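Local coordinates for universal stress protein (Pseudomonas aeruginosa UCBPP-PA14, PDB 7MQ5), which is of unknown biochemical function but belongs to the universal stress protein family, whose members are generally linked to bacterial survival under stress, at residues 18-23 with 94-98; 37-43 with 66-72; 76-82 with 111-115; 132-137 with 164-170. One frame throughout, in Å; residues are numbered along the deposited sequence.

Interaction 1: 18-23 with 94-98; sequences QLEGLA and IKQHF
The amide of Q96 reaches across to 18-23 with both its ends. Its OE1 takes the backbone N-H of L22, from above the carbonyl plane, with L22 N to Q96 OE1 at 3.0 Å. Its NE2 donates to E20 OE1 at 3.0 Å in a bent bond, 135° at the hydrogen; this belongs to one of two conformers of E20 and may not always form. A water 2.8 Å from Q96 OE1 donates to that oxygen and accepts from A23 N, so two amides of the first helical turn converge on one side-chain oxygen, directly or through solvent. G21 is the N-cap of helix 22-34, and the contact therefore ties the start of this helix to the end of strand 92-96, part of a Rossmann-like alpha/beta arrangement, consistent with the HUP clan to which the later half of the chain is assigned. Q96 gets there because CG stands anti to the backbone N (chi1 178°) and the chain stays extended. Beyond it the side chain of Q18, bent at chi2, lays its amide nearly flat over the F98 ring, the planes 13° apart, with Q18 CG 3.7 Å from the ring centroid in a CH-pi contact. Deeper in, A23 CB packs on I94 CG2 at 3.8 Å.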
loop_
_atom_site.group_PDB
_atom_site.type_symbol
_atom_site.label_atom_id
_atom_site.label_comp_id
_atom_site.label_asym_id
_atom_site.label_seq_id
_atom_site.Cartn_x
_atom_site.Cartn_y
_atom_site.Cartn_z
ATOM N N GLN A 18 -1.030 -21.960 -1.911
ATOM C CA GLN A 18 0.172 -21.384 -2.575
ATOM C C GLN A 18 1.430 -21.811 -1.799
ATOM O O GLN A 18 1.310 -22.177 -0.622
ATOM C CB GLN A 18 0.019 -19.863 -2.659
ATOM C CG GLN A 18 -1.129 -19.403 -3.556
ATOM C CD GLN A 18 -0.845 -19.547 -5.036
ATOM O OE1 GLN A 18 0.263 -19.876 -5.456
ATOM N NE2 GLN A 18 -1.850 -19.263 -5.853
ATOM N N LEU A 19 2.606 -21.730 -2.426
ATOM C CA LEU A 19 3.871 -22.148 -1.758
ATOM C C LEU A 19 4.587 -20.978 -1.088
ATOM O O LEU A 19 5.659 -21.206 -0.480
ATOM C CB LEU A 19 4.784 -22.842 -2.768
ATOM C CG LEU A 19 4.243 -24.148 -3.337
ATOM C CD1 LEU A 19 5.361 -24.893 -4.040
ATOM C CD2 LEU A 19 3.628 -25.022 -2.249
ATOM N N GLU A 20 4.063 -19.766 -1.267
ATOM C CA GLU A 20 4.606 -18.585 -0.558
ATOM C C GLU A 20 3.530 -18.088 0.407
ATOM O O GLU A 20 2.334 -18.386 0.184
ATOM C CB GLU A 20 5.036 -17.477 -1.523
ATOM C CG GLU A 20 6.283 -17.818 -2.332
ATOM C CD GLU A 20 6.822 -16.641 -3.128
ATOM O OE1 GLU A 20 6.014 -15.763 -3.481
ATOM O OE2 GLU A 20 8.050 -16.581 -3.356
ATOM N N GLY A 21 3.971 -17.445 1.481
ATOM C CA GLY A 21 3.065 -16.841 2.467
ATOM C C GLY A 21 3.571 -15.460 2.799
ATOM O O GLY A 21 3.810 -15.188 3.977
ATOM N N LEU A 22 3.705 -14.602 1.789
ATOM C CA LEU A 22 4.330 -13.288 2.080
ATOM C C LEU A 22 3.373 -12.391 2.862
ATOM O O LEU A 22 3.884 -11.513 3.558
ATOM C CB LEU A 22 4.838 -12.605 0.802
ATOM C CG LEU A 22 6.291 -12.905 0.406
ATOM C CD1 LEU A 22 7.279 -12.460 1.475
ATOM C CD2 LEU A 22 6.494 -14.367 0.111
ATOM N N ALA A 23 2.051 -12.545 2.724
ATOM C CA ALA A 23 1.160 -11.636 3.495
ATOM C C ALA A 23 1.444 -11.780 4.994
ATOM O O ALA A 23 1.621 -10.766 5.693
ATOM C CB ALA A 23 -0.289 -11.890 3.171
ATOM N N ILE A 94 -3.490 -6.746 4.193
ATOM C CA ILE A 94 -2.282 -7.264 3.505
ATOM C C ILE A 94 -2.714 -8.472 2.678
ATOM O O ILE A 94 -3.297 -9.432 3.231
ATOM C CB ILE A 94 -1.151 -7.629 4.471
ATOM C CG1 ILE A 94 -0.810 -6.466 5.406
ATOM C CG2 ILE A 94 0.060 -8.119 3.682
ATOM C CD1 ILE A 94 0.313 -6.783 6.374
ATOM N N LYS A 95 -2.430 -8.411 1.376
ATOM C CA LYS A 95 -2.755 -9.534 0.477
ATOM C C LYS A 95 -1.602 -9.737 -0.504
ATOM O O LYS A 95 -1.081 -8.745 -1.052
ATOM C CB LYS A 95 -4.053 -9.266 -0.279
ATOM C CG LYS A 95 -4.442 -10.436 -1.160
ATOM C CD LYS A 95 -5.766 -10.330 -1.860
ATOM C CE LYS A 95 -6.003 -11.521 -2.776
ATOM N NZ LYS A 95 -5.019 -11.579 -3.893
ATOM N N GLN A 96 -1.251 -10.989 -0.745
ATOM C CA GLN A 96 -0.204 -11.288 -1.737
ATOM C C GLN A 96 -0.810 -11.349 -3.138
ATOM O O GLN A 96 -1.897 -11.923 -3.338
ATOM C CB GLN A 96 0.496 -12.600 -1.393
ATOM C CG GLN A 96 1.558 -12.983 -2.410
ATOM C CD GLN A 96 2.507 -14.064 -1.948
ATOM O OE1 GLN A 96 2.375 -14.652 -0.869
ATOM N NE2 GLN A 96 3.485 -14.338 -2.791
ATOM N N HIS A 97 -0.083 -10.773 -4.081
ATOM C CA HIS A 97 -0.437 -10.802 -5.513
ATOM C C HIS A 97 -0.017 -12.131 -6.133
ATOM O O HIS A 97 1.156 -12.519 -5.977
ATOM C CB HIS A 97 0.276 -9.656 -6.221
ATOM C CG HIS A 97 0.231 -9.744 -7.701
ATOM N ND1 HIS A 97 1.377 -9.799 -8.464
ATOM C CD2 HIS A 97 -0.810 -9.779 -8.552
ATOM C CE1 HIS A 97 1.041 -9.860 -9.737
ATOM N NE2 HIS A 97 -0.301 -9.844 -9.819
ATOM N N PHE A 98 -0.970 -12.794 -6.787
ATOM C CA PHE A 98 -0.720 -14.036 -7.565
ATOM C C PHE A 98 -1.233 -13.783 -8.980
ATOM O O PHE A 98 -2.439 -13.714 -9.194
ATOM C CB PHE A 98 -1.371 -15.256 -6.905
ATOM C CG PHE A 98 -0.806 -15.607 -5.554
ATOM C CD1 PHE A 98 0.396 -16.286 -5.438
ATOM C CD2 PHE A 98 -1.471 -15.255 -4.393
ATOM C CE1 PHE A 98 0.931 -16.587 -4.195
ATOM C CE2 PHE A 98 -0.946 -15.568 -3.150
ATOM C CZ PHE A 98 0.258 -16.227 -3.052
HETATM O O HOH W 1 0.356 -14.666 1.137
#

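Interaction 2: 37-43 with 66-72; sequences HLHLLVC and SVSTNQA
Strands 37-43 and 67-72 are the two ends of a beta-alpha-beta unit whose crossover is helix 50-62, and they pair in parallel at the margin of the sheet, 67-72 being an outermost strand of this chain. The ladder is regular: L38, L40 and V42 each give their N-H to one carbonyl of the partner segment (S66, S68, N70) and lend their own carbonyl to the N-H of S68, N70 and A72, as in L40 N to S68 O at 2.8 Å. CA-H...O contacts run between these bonds, among them T69 CA to L40 O at 3.2 Å.

On the face bearing H39 and S68, with H37 reaching in from the start of its strand, a row of hydrogen-bonded imidazoles and hydroxyls is laid over the ladder. S68 OG lies 2.8 Å from H37 NE2 and 2.7 Å from H39 ND1, both nearly straight hydrogen bonds, while H37 ND1 bonds S66 OG at 2.7 Å. The serine oxygen is held between two rings because it sits between its own backbone N and carbonyl carbon (chi1 57°), and both histidines turn CG anti to their backbone N (chi1 178° and -176°), which leans the rings across to the neighbouring strand. E84 of helix 77-88 is hydrogen-bonded to both H39 NE2 and N70 ND2, continuing the row. The other face is mostly aliphatic around L40 and V67, with L40 CG against V67 CG1 at 4.0 Å and L60 of the crossover helix touching both. Parallel pairing of this kind, joined by a helical crossover, is typical of Rossmann-like alpha/beta sheets such as those of the HUP clan.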
loop_
_atom_site.group_PDB
_atom_site.type_symbol
_atom_site.label_atom_id
_atom_site.label_comp_id
_atom_site.label_asym_id
_atom_site.label_seq_id
_atom_site.Cartn_x
_atom_site.Cartn_y
_atom_site.Cartn_z
ATOM N N HIS A 37 -2.617 -6.000 16.395
ATOM C CA HIS A 37 -3.332 -7.292 16.380
ATOM C C HIS A 37 -3.336 -7.814 14.942
ATOM O O HIS A 37 -3.420 -7.000 14.004
ATOM C CB HIS A 37 -4.757 -7.067 16.870
ATOM C CG HIS A 37 -5.565 -8.310 16.831
ATOM N ND1 HIS A 37 -5.479 -9.276 17.816
ATOM C CD2 HIS A 37 -6.445 -8.764 15.918
ATOM C CE1 HIS A 37 -6.277 -10.276 17.488
ATOM N NE2 HIS A 37 -6.878 -9.990 16.333
ATOM N N LEU A 38 -3.212 -9.127 14.784
ATOM C CA LEU A 38 -3.317 -9.775 13.460
ATOM C C LEU A 38 -4.611 -10.580 13.388
ATOM O O LEU A 38 -4.807 -11.484 14.233
ATOM C CB LEU A 38 -2.132 -10.711 13.225
ATOM C CG LEU A 38 -0.751 -10.058 13.291
ATOM C CD1 LEU A 38 0.331 -11.085 12.972
ATOM C CD2 LEU A 38 -0.649 -8.863 12.349
ATOM N N HIS A 39 -5.457 -10.280 12.403
ATOM C CA HIS A 39 -6.652 -11.107 12.112
ATOM C C HIS A 39 -6.385 -11.871 10.820
ATOM O O HIS A 39 -6.251 -11.246 9.752
ATOM C CB HIS A 39 -7.908 -10.258 12.027
ATOM C CG HIS A 39 -9.128 -11.090 11.826
ATOM N ND1 HIS A 39 -9.625 -11.897 12.829
ATOM C CD2 HIS A 39 -9.941 -11.251 10.759
ATOM C CE1 HIS A 39 -10.703 -12.510 12.378
ATOM N NE2 HIS A 39 -10.915 -12.131 11.113
ATOM N N LEU A 40 -6.285 -13.190 10.925
ATOM C CA LEU A 40 -5.979 -14.043 9.755
ATOM C C LEU A 40 -7.286 -14.515 9.122
ATOM O O LEU A 40 -8.110 -15.131 9.824
ATOM C CB LEU A 40 -5.137 -15.245 10.187
ATOM C CG LEU A 40 -3.967 -14.969 11.129
ATOM C CD1 LEU A 40 -3.162 -16.235 11.370
ATOM C CD2 LEU A 40 -3.075 -13.855 10.611
ATOM N N LEU A 41 -7.426 -14.294 7.824
ATOM C CA LEU A 41 -8.677 -14.636 7.119
ATOM C C LEU A 41 -8.388 -15.586 5.963
ATOM O O LEU A 41 -7.532 -15.269 5.119
ATOM C CB LEU A 41 -9.322 -13.353 6.585
ATOM C CG LEU A 41 -10.500 -13.544 5.628
ATOM C CD1 LEU A 41 -11.700 -14.140 6.356
ATOM C CD2 LEU A 41 -10.863 -12.234 4.937
ATOM N N VAL A 42 -9.127 -16.693 5.917
ATOM C CA VAL A 42 -9.142 -17.574 4.718
ATOM C C VAL A 42 -10.500 -17.365 4.041
ATOM O O VAL A 42 -11.523 -17.530 4.713
ATOM C CB VAL A 42 -8.894 -19.055 5.052
ATOM C CG1 VAL A 42 -9.093 -19.921 3.816
ATOM C CG2 VAL A 42 -7.515 -19.268 5.647
ATOM N N CYS A 43 -10.481 -17.025 2.758
ATOM C CA CYS A 43 -11.716 -16.781 1.982
ATOM C C CYS A 43 -12.044 -18.035 1.173
ATOM O O CYS A 43 -11.479 -18.211 0.082
ATOM C CB CYS A 43 -11.552 -15.584 1.059
ATOM S SG CYS A 43 -11.135 -14.065 1.940
ATOM N N SER A 66 -0.646 -10.922 19.139
ATOM C CA SER A 66 -2.103 -10.931 19.406
ATOM C C SER A 66 -2.763 -11.387 18.097
ATOM O O SER A 66 -2.534 -10.727 17.070
ATOM C CB SER A 66 -2.568 -9.570 19.829
ATOM O OG SER A 66 -3.974 -9.539 20.035
ATOM N N VAL A 67 -3.505 -12.496 18.126
ATOM C CA VAL A 67 -4.027 -13.098 16.870
ATOM C C VAL A 67 -5.467 -13.577 17.028
ATOM O O VAL A 67 -5.814 -14.161 18.060
ATOM C CB VAL A 67 -3.156 -14.298 16.451
ATOM C CG1 VAL A 67 -3.565 -14.848 15.090
ATOM C CG2 VAL A 67 -1.675 -13.972 16.479
ATOM N N SER A 68 -6.256 -13.373 15.984
ATOM C CA SER A 68 -7.600 -13.982 15.831
ATOM C C SER A 68 -7.655 -14.532 14.406
ATOM O O SER A 68 -6.830 -14.137 13.557
ATOM C CB SER A 68 -8.739 -13.035 16.133
ATOM O OG SER A 68 -8.688 -11.876 15.326
ATOM N N THR A 69 -8.567 -15.457 14.162
ATOM C CA THR A 69 -8.663 -16.092 12.830
ATOM C C THR A 69 -10.130 -16.266 12.453
ATOM O O THR A 69 -11.013 -16.332 13.344
ATOM C CB THR A 69 -7.988 -17.476 12.781
ATOM O OG1 THR A 69 -8.719 -18.400 13.588
ATOM C CG2 THR A 69 -6.549 -17.473 13.239
ATOM N N ASN A 70 -10.356 -16.387 11.160
ATOM C CA ASN A 70 -11.707 -16.698 10.678
ATOM C C ASN A 70 -11.636 -17.225 9.248
ATOM O O ASN A 70 -10.714 -16.888 8.510
ATOM C CB ASN A 70 -12.627 -15.480 10.717
ATOM C CG ASN A 70 -14.087 -15.843 10.550
ATOM O OD1 ASN A 70 -14.539 -16.896 11.002
ATOM N ND2 ASN A 70 -14.839 -14.959 9.926
ATOM N N GLN A 71 -12.617 -18.043 8.914
ATOM C CA GLN A 71 -12.839 -18.501 7.537
ATOM C C GLN A 71 -14.213 -17.967 7.141
ATOM O O GLN A 71 -15.153 -18.118 7.929
ATOM C CB GLN A 71 -12.775 -20.019 7.438
ATOM C CG GLN A 71 -13.034 -20.506 6.029
ATOM C CD GLN A 71 -12.887 -21.998 5.876
ATOM O OE1 GLN A 71 -12.380 -22.686 6.765
ATOM N NE2 GLN A 71 -13.317 -22.497 4.727
ATOM N N ALA A 72 -14.311 -17.344 5.975
ATOM C CA ALA A 72 -15.581 -16.744 5.532
ATOM C C ALA A 72 -15.680 -16.794 4.014
ATOM O O ALA A 72 -14.666 -17.001 3.321
ATOM C CB ALA A 72 -15.651 -15.316 6.012
#

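Interaction 3: 76-82 with 111-115; sequences SLHQTII and DDWKL
H78 ND1 donates to D111 OD1 at 2.8 Å with 166° at the hydrogen; the oxygen lies close to the imidazole plane but is met from above the plane of its own carboxylate, the two planes being steeply inclined. The backbone N of H78 adds a weak bond to the same oxygen, and a water that accepts from L77 N at 2.9 Å gives D111 OD1 another weak one. With the carboxylate beside the N-terminal turn of helix 77-88, its negative charge is probably eased by the helix dipole as well.

The histidine can point its ring edge at the aspartate because CG occupies the position between backbone N and carbonyl carbon (chi1 74°). That rotation also turns one ring face to K114, whose CB stands over the centre, 3.5 Å from the H78 centroid and on the ring normal, a CH-pi contact. S76 is the N-cap of helix 77-88: its OG accepts from Q79 N, the capping bond, and, at 2.7 Å, from Q79 NE2. Farther along, L115 CD1 touches both I81 CG2 at 3.8 Å and I82 CG1 at 3.9 Å, and I81 and L115 also meet K95 of strand 92-96. The segment axes run 32° apart at 8.8 Å, the side-by-side packing of neighbouring helices on one face of a Rossmann-like sheet.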
loop_
_atom_site.group_PDB
_atom_site.type_symbol
_atom_site.label_atom_id
_atom_site.label_comp_id
_atom_site.label_asym_id
_atom_site.label_seq_id
_atom_site.Cartn_x
_atom_site.Cartn_y
_atom_site.Cartn_z
ATOM N N SER A 76 -17.903 -12.851 -3.293
ATOM C CA SER A 76 -16.635 -12.783 -4.053
ATOM C C SER A 76 -15.463 -12.661 -3.088
ATOM O O SER A 76 -15.673 -12.393 -1.892
ATOM C CB SER A 76 -16.638 -11.613 -5.010
ATOM O OG SER A 76 -16.582 -10.391 -4.283
ATOM N N LEU A 77 -14.262 -12.804 -3.616
ATOM C CA LEU A 77 -13.046 -12.707 -2.787
ATOM C C LEU A 77 -12.915 -11.281 -2.229
ATOM O O LEU A 77 -12.829 -11.125 -1.000
ATOM C CB LEU A 77 -11.857 -13.109 -3.661
ATOM C CG LEU A 77 -10.492 -13.025 -2.993
ATOM C CD1 LEU A 77 -10.432 -13.913 -1.767
ATOM C CD2 LEU A 77 -9.403 -13.421 -3.980
ATOM N N HIS A 78 -12.985 -10.264 -3.082
ATOM C CA HIS A 78 -12.793 -8.894 -2.540
ATOM C C HIS A 78 -13.924 -8.521 -1.571
ATOM O O HIS A 78 -13.650 -7.817 -0.589
ATOM C CB HIS A 78 -12.643 -7.867 -3.659
ATOM C CG HIS A 78 -13.907 -7.548 -4.375
ATOM N ND1 HIS A 78 -14.392 -8.334 -5.396
ATOM C CD2 HIS A 78 -14.773 -6.526 -4.224
ATOM C CE1 HIS A 78 -15.513 -7.806 -5.847
ATOM N NE2 HIS A 78 -15.772 -6.698 -5.139
ATOM N N GLN A 79 -15.152 -8.961 -1.827
ATOM C CA GLN A 79 -16.253 -8.606 -0.894
ATOM C C GLN A 79 -16.059 -9.312 0.450
ATOM O O GLN A 79 -16.365 -8.705 1.497
ATOM C CB GLN A 79 -17.599 -8.929 -1.529
ATOM C CG GLN A 79 -17.980 -7.907 -2.586
ATOM C CD GLN A 79 -19.218 -8.311 -3.331
ATOM O OE1 GLN A 79 -20.282 -7.727 -3.151
ATOM N NE2 GLN A 79 -19.093 -9.357 -4.130
ATOM N N THR A 80 -15.558 -10.546 0.427
ATOM C CA THR A 80 -15.317 -11.290 1.690
ATOM C C THR A 80 -14.242 -10.559 2.507
ATOM O O THR A 80 -14.407 -10.368 3.729
ATOM C CB THR A 80 -14.911 -12.735 1.397
ATOM O OG1 THR A 80 -15.946 -13.374 0.654
ATOM C CG2 THR A 80 -14.646 -13.510 2.662
ATOM N N ILE A 81 -13.185 -10.129 1.828
ATOM C CA ILE A 81 -12.088 -9.392 2.510
ATOM C C ILE A 81 -12.614 -8.078 3.100
ATOM O O ILE A 81 -12.328 -7.790 4.277
ATOM C CB ILE A 81 -10.937 -9.149 1.522
ATOM C CG1 ILE A 81 -10.344 -10.480 1.061
ATOM C CG2 ILE A 81 -9.887 -8.246 2.138
ATOM C CD1 ILE A 81 -9.415 -10.374 -0.113
ATOM N N ILE A 82 -13.333 -7.278 2.308
ATOM C CA ILE A 82 -13.819 -5.974 2.846
ATOM C C ILE A 82 -14.833 -6.216 3.975
ATOM O O ILE A 82 -14.770 -5.490 4.984
ATOM C CB ILE A 82 -14.349 -5.090 1.705
ATOM C CG1 ILE A 82 -13.190 -4.670 0.795
ATOM C CG2 ILE A 82 -15.117 -3.892 2.244
ATOM C CD1 ILE A 82 -13.609 -4.025 -0.498
ATOM N N ASP A 111 -9.986 -9.234 -9.592
ATOM C CA ASP A 111 -10.539 -9.197 -8.212
ATOM C C ASP A 111 -9.629 -8.327 -7.327
ATOM O O ASP A 111 -10.155 -7.608 -6.466
ATOM C CB ASP A 111 -10.757 -10.595 -7.643
ATOM C CG ASP A 111 -11.596 -10.560 -6.377
ATOM O OD1 ASP A 111 -12.842 -10.418 -6.484
ATOM O OD2 ASP A 111 -10.991 -10.569 -5.309
ATOM N N ASP A 112 -8.308 -8.395 -7.530
ATOM C CA ASP A 112 -7.354 -7.518 -6.796
ATOM C C ASP A 112 -7.728 -6.051 -7.052
ATOM O O ASP A 112 -7.682 -5.227 -6.124
ATOM C CB ASP A 112 -5.914 -7.683 -7.299
ATOM C CG ASP A 112 -5.162 -8.952 -6.930
ATOM O OD1 ASP A 112 -5.472 -9.518 -5.872
ATOM O OD2 ASP A 112 -4.220 -9.339 -7.711
ATOM N N TRP A 113 -8.073 -5.730 -8.294
ATOM C CA TRP A 113 -8.444 -4.335 -8.631
ATOM C C TRP A 113 -9.723 -3.926 -7.893
ATOM O O TRP A 113 -9.793 -2.773 -7.439
ATOM C CB TRP A 113 -8.531 -4.146 -10.146
ATOM C CG TRP A 113 -7.204 -3.768 -10.725
ATOM C CD1 TRP A 113 -6.392 -4.472 -11.567
ATOM C CD2 TRP A 113 -6.474 -2.584 -10.367
ATOM N NE1 TRP A 113 -5.245 -3.755 -11.813
ATOM C CE2 TRP A 113 -5.249 -2.618 -11.053
ATOM C CE3 TRP A 113 -6.741 -1.523 -9.499
ATOM C CZ2 TRP A 113 -4.325 -1.578 -10.957
ATOM C CZ3 TRP A 113 -5.813 -0.517 -9.369
ATOM C CH2 TRP A 113 -4.626 -0.546 -10.098
ATOM N N LYS A 114 -10.695 -4.824 -7.760
ATOM C CA LYS A 114 -11.942 -4.464 -7.038
ATOM C C LYS A 114 -11.617 -4.258 -5.553
ATOM O O LYS A 114 -12.183 -3.346 -4.945
ATOM C CB LYS A 114 -13.010 -5.527 -7.291
ATOM C CG LYS A 114 -13.562 -5.494 -8.710
ATOM C CD LYS A 114 -14.588 -6.555 -9.015
ATOM C CE LYS A 114 -15.120 -6.443 -10.428
ATOM N NZ LYS A 114 -16.048 -7.549 -10.737
ATOM N N LEU A 115 -10.713 -5.067 -5.006
ATOM C CA LEU A 115 -10.302 -4.871 -3.596
ATOM C C LEU A 115 -9.677 -3.478 -3.450
ATOM O O LEU A 115 -10.017 -2.745 -2.503
ATOM C CB LEU A 115 -9.297 -5.955 -3.191
ATOM C CG LEU A 115 -8.675 -5.777 -1.811
ATOM C CD1 LEU A 115 -9.734 -5.792 -0.729
ATOM C CD2 LEU A 115 -7.618 -6.837 -1.561
HETATM O O HOH W 2 -13.952 -13.628 -6.354
#

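Interaction 4: 132-137 with 164-170; sequences WTGGKI and IAGLAKA
The indole of W132 meets helix 148-167 with its six-membered ring: I164 CG2 comes obliquely to CZ3, 3.8 Å away, and L167 CD1 lies at the ring edge, near its plane, 4.4 Å from W132 CE3. R26 and L29 of helix 22-34 also touch the tryptophan, and its NE1 bonds D270. I164 CG2, anti to its backbone N, serves two partners, since I137 CD1 packs on it as well at 3.8 Å, the two isoleucines crossing at about a right angle. I137 CG1 then rests 3.8 Å from A170 CB. It also touches A165.

Two tight turns face each other beside this apolar cluster. W132 to G135 form a type II turn, with G134 at positive phi; K169, also at positive phi, follows the helix in a Schellman motif. G134 N donates to A168 O at 3.0 Å, nearly straight on to the carbonyl, and only weakly to K169 O, while T133 CA brings a CA-H...O contact of 3.0 Å to A168 O. Water spans T133 OG1 and L167 O, donating to the carbonyl. A backbone N-H, a CA-H and a water thus tie the turn leading into strand 136-141 to the helix end, while W132, I137, I164, A165 and A170 provide the apolar contact.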
loop_
_atom_site.group_PDB
_atom_site.type_symbol
_atom_site.label_atom_id
_atom_site.label_comp_id
_atom_site.label_asym_id
_atom_site.label_seq_id
_atom_site.Cartn_x
_atom_site.Cartn_y
_atom_site.Cartn_z
ATOM N N TRP A 132 11.874 -7.197 3.519
ATOM C CA TRP A 132 11.945 -5.719 3.636
ATOM C C TRP A 132 13.222 -5.273 4.349
ATOM O O TRP A 132 13.705 -4.188 4.036
ATOM C CB TRP A 132 10.759 -5.215 4.441
ATOM C CG TRP A 132 9.472 -5.177 3.691
ATOM C CD1 TRP A 132 9.176 -5.740 2.483
ATOM C CD2 TRP A 132 8.255 -4.605 4.181
ATOM N NE1 TRP A 132 7.870 -5.493 2.162
ATOM C CE2 TRP A 132 7.272 -4.828 3.195
ATOM C CE3 TRP A 132 7.898 -3.937 5.357
ATOM C CZ2 TRP A 132 5.960 -4.377 3.341
ATOM C CZ3 TRP A 132 6.606 -3.484 5.495
ATOM C CH2 TRP A 132 5.653 -3.712 4.504
ATOM N N THR A 133 13.677 -6.061 5.326
ATOM C CA THR A 133 14.788 -5.636 6.207
ATOM C C THR A 133 16.000 -5.232 5.373
ATOM O O THR A 133 16.460 -6.016 4.507
ATOM C CB THR A 133 15.081 -6.702 7.263
ATOM O OG1 THR A 133 13.896 -6.839 8.047
ATOM C CG2 THR A 133 16.246 -6.356 8.162
ATOM N N GLY A 134 16.482 -4.021 5.633
ATOM C CA GLY A 134 17.675 -3.502 4.950
ATOM C C GLY A 134 17.417 -3.018 3.534
ATOM O O GLY A 134 18.392 -2.593 2.895
ATOM N N GLY A 135 16.176 -3.045 3.054
ATOM C CA GLY A 135 15.935 -2.643 1.654
ATOM C C GLY A 135 15.721 -1.150 1.475
ATOM O O GLY A 135 16.104 -0.356 2.356
ATOM N N LYS A 136 15.126 -0.783 0.347
ATOM C CA LYS A 136 14.820 0.632 0.022
ATOM C C LYS A 136 13.306 0.800 -0.108
ATOM O O LYS A 136 12.651 -0.003 -0.801
ATOM C CB LYS A 136 15.560 1.063 -1.243
ATOM C CG LYS A 136 17.074 1.001 -1.095
ATOM C CD LYS A 136 17.826 1.597 -2.254
ATOM C CE LYS A 136 19.327 1.471 -2.091
ATOM N NZ LYS A 136 20.057 1.926 -3.296
ATOM N N ILE A 137 12.785 1.818 0.560
ATOM C CA ILE A 137 11.342 2.170 0.558
ATOM C C ILE A 137 11.189 3.426 -0.299
ATOM O O ILE A 137 11.895 4.407 -0.034
ATOM C CB ILE A 137 10.848 2.420 1.996
ATOM C CG1 ILE A 137 11.331 1.344 2.977
ATOM C CG2 ILE A 137 9.331 2.610 2.017
ATOM C CD1 ILE A 137 10.980 -0.075 2.592
ATOM N N ILE A 164 7.599 2.592 7.747
ATOM C CA ILE A 164 8.041 1.283 7.187
ATOM C C ILE A 164 9.576 1.252 7.166
ATOM O O ILE A 164 10.168 0.233 7.548
ATOM C CB ILE A 164 7.421 1.052 5.798
ATOM C CG1 ILE A 164 5.928 0.753 5.925
ATOM C CG2 ILE A 164 8.143 -0.060 5.065
ATOM C CD1 ILE A 164 5.175 0.756 4.632
ATOM N N ALA A 165 10.205 2.333 6.725
ATOM C CA ALA A 165 11.683 2.359 6.688
ATOM C C ALA A 165 12.230 2.110 8.097
ATOM O O ALA A 165 13.225 1.382 8.235
ATOM C CB ALA A 165 12.159 3.673 6.116
ATOM N N GLY A 166 11.608 2.702 9.114
ATOM C CA GLY A 166 12.103 2.519 10.491
ATOM C C GLY A 166 11.919 1.093 10.974
ATOM O O GLY A 166 12.887 0.512 11.507
ATOM N N LEU A 167 10.741 0.504 10.755
ATOM C CA LEU A 167 10.494 -0.846 11.331
ATOM C C LEU A 167 11.298 -1.901 10.568
ATOM O O LEU A 167 11.674 -2.915 11.184
ATOM C CB LEU A 167 8.992 -1.158 11.393
ATOM C CG LEU A 167 8.249 -1.376 10.080
ATOM C CD1 LEU A 167 8.355 -2.826 9.606
ATOM C CD2 LEU A 167 6.781 -1.000 10.259
ATOM N N ALA A 168 11.605 -1.645 9.297
ATOM C CA ALA A 168 12.365 -2.621 8.478
ATOM C C ALA A 168 13.876 -2.330 8.494
ATOM O O ALA A 168 14.623 -3.074 7.825
ATOM C CB ALA A 168 11.837 -2.583 7.064
ATOM N N LYS A 169 14.310 -1.284 9.199
ATOM C CA LYS A 169 15.749 -0.888 9.176
ATOM C C LYS A 169 16.172 -0.773 7.709
ATOM O O LYS A 169 17.182 -1.390 7.292
ATOM C CB LYS A 169 16.616 -1.840 10.005
ATOM C CG LYS A 169 16.320 -1.785 11.497
ATOM C CD LYS A 169 17.345 -2.469 12.364
ATOM C CE LYS A 169 17.069 -2.270 13.838
ATOM N NZ LYS A 169 15.748 -2.813 14.232
ATOM N N ALA A 170 15.407 0.032 6.976
ATOM C CA ALA A 170 15.547 0.261 5.525
ATOM C C ALA A 170 15.794 1.753 5.298
ATOM O O ALA A 170 15.685 2.546 6.264
ATOM C CB ALA A 170 14.286 -0.216 4.820
HETATM O O HOH W 3 13.505 -5.228 10.753
#

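Interactions 1 and 2 involve strands of the N-terminal half of the sheet, and interaction 3 pairs two helices packed against it, whereas interaction 4 belongs to the other half, its centre about 28 Å from that of interaction 3 and across the centre of the chain. Strand 92-96 joins interactions 1 and 3 directly: K95 makes a salt bridge with D112. Interactions 2 and 3 touch where C43 packs on L77, T80 and I81. All four are partly buried, yet their chemistry follows position. The strand pair relies on a backbone ladder, 76-82 with 111-115 on a histidine-aspartate pair over aliphatic packing; interaction 1 lies at the start of helix 22-34 and interaction 4 at the end of helix 148-167.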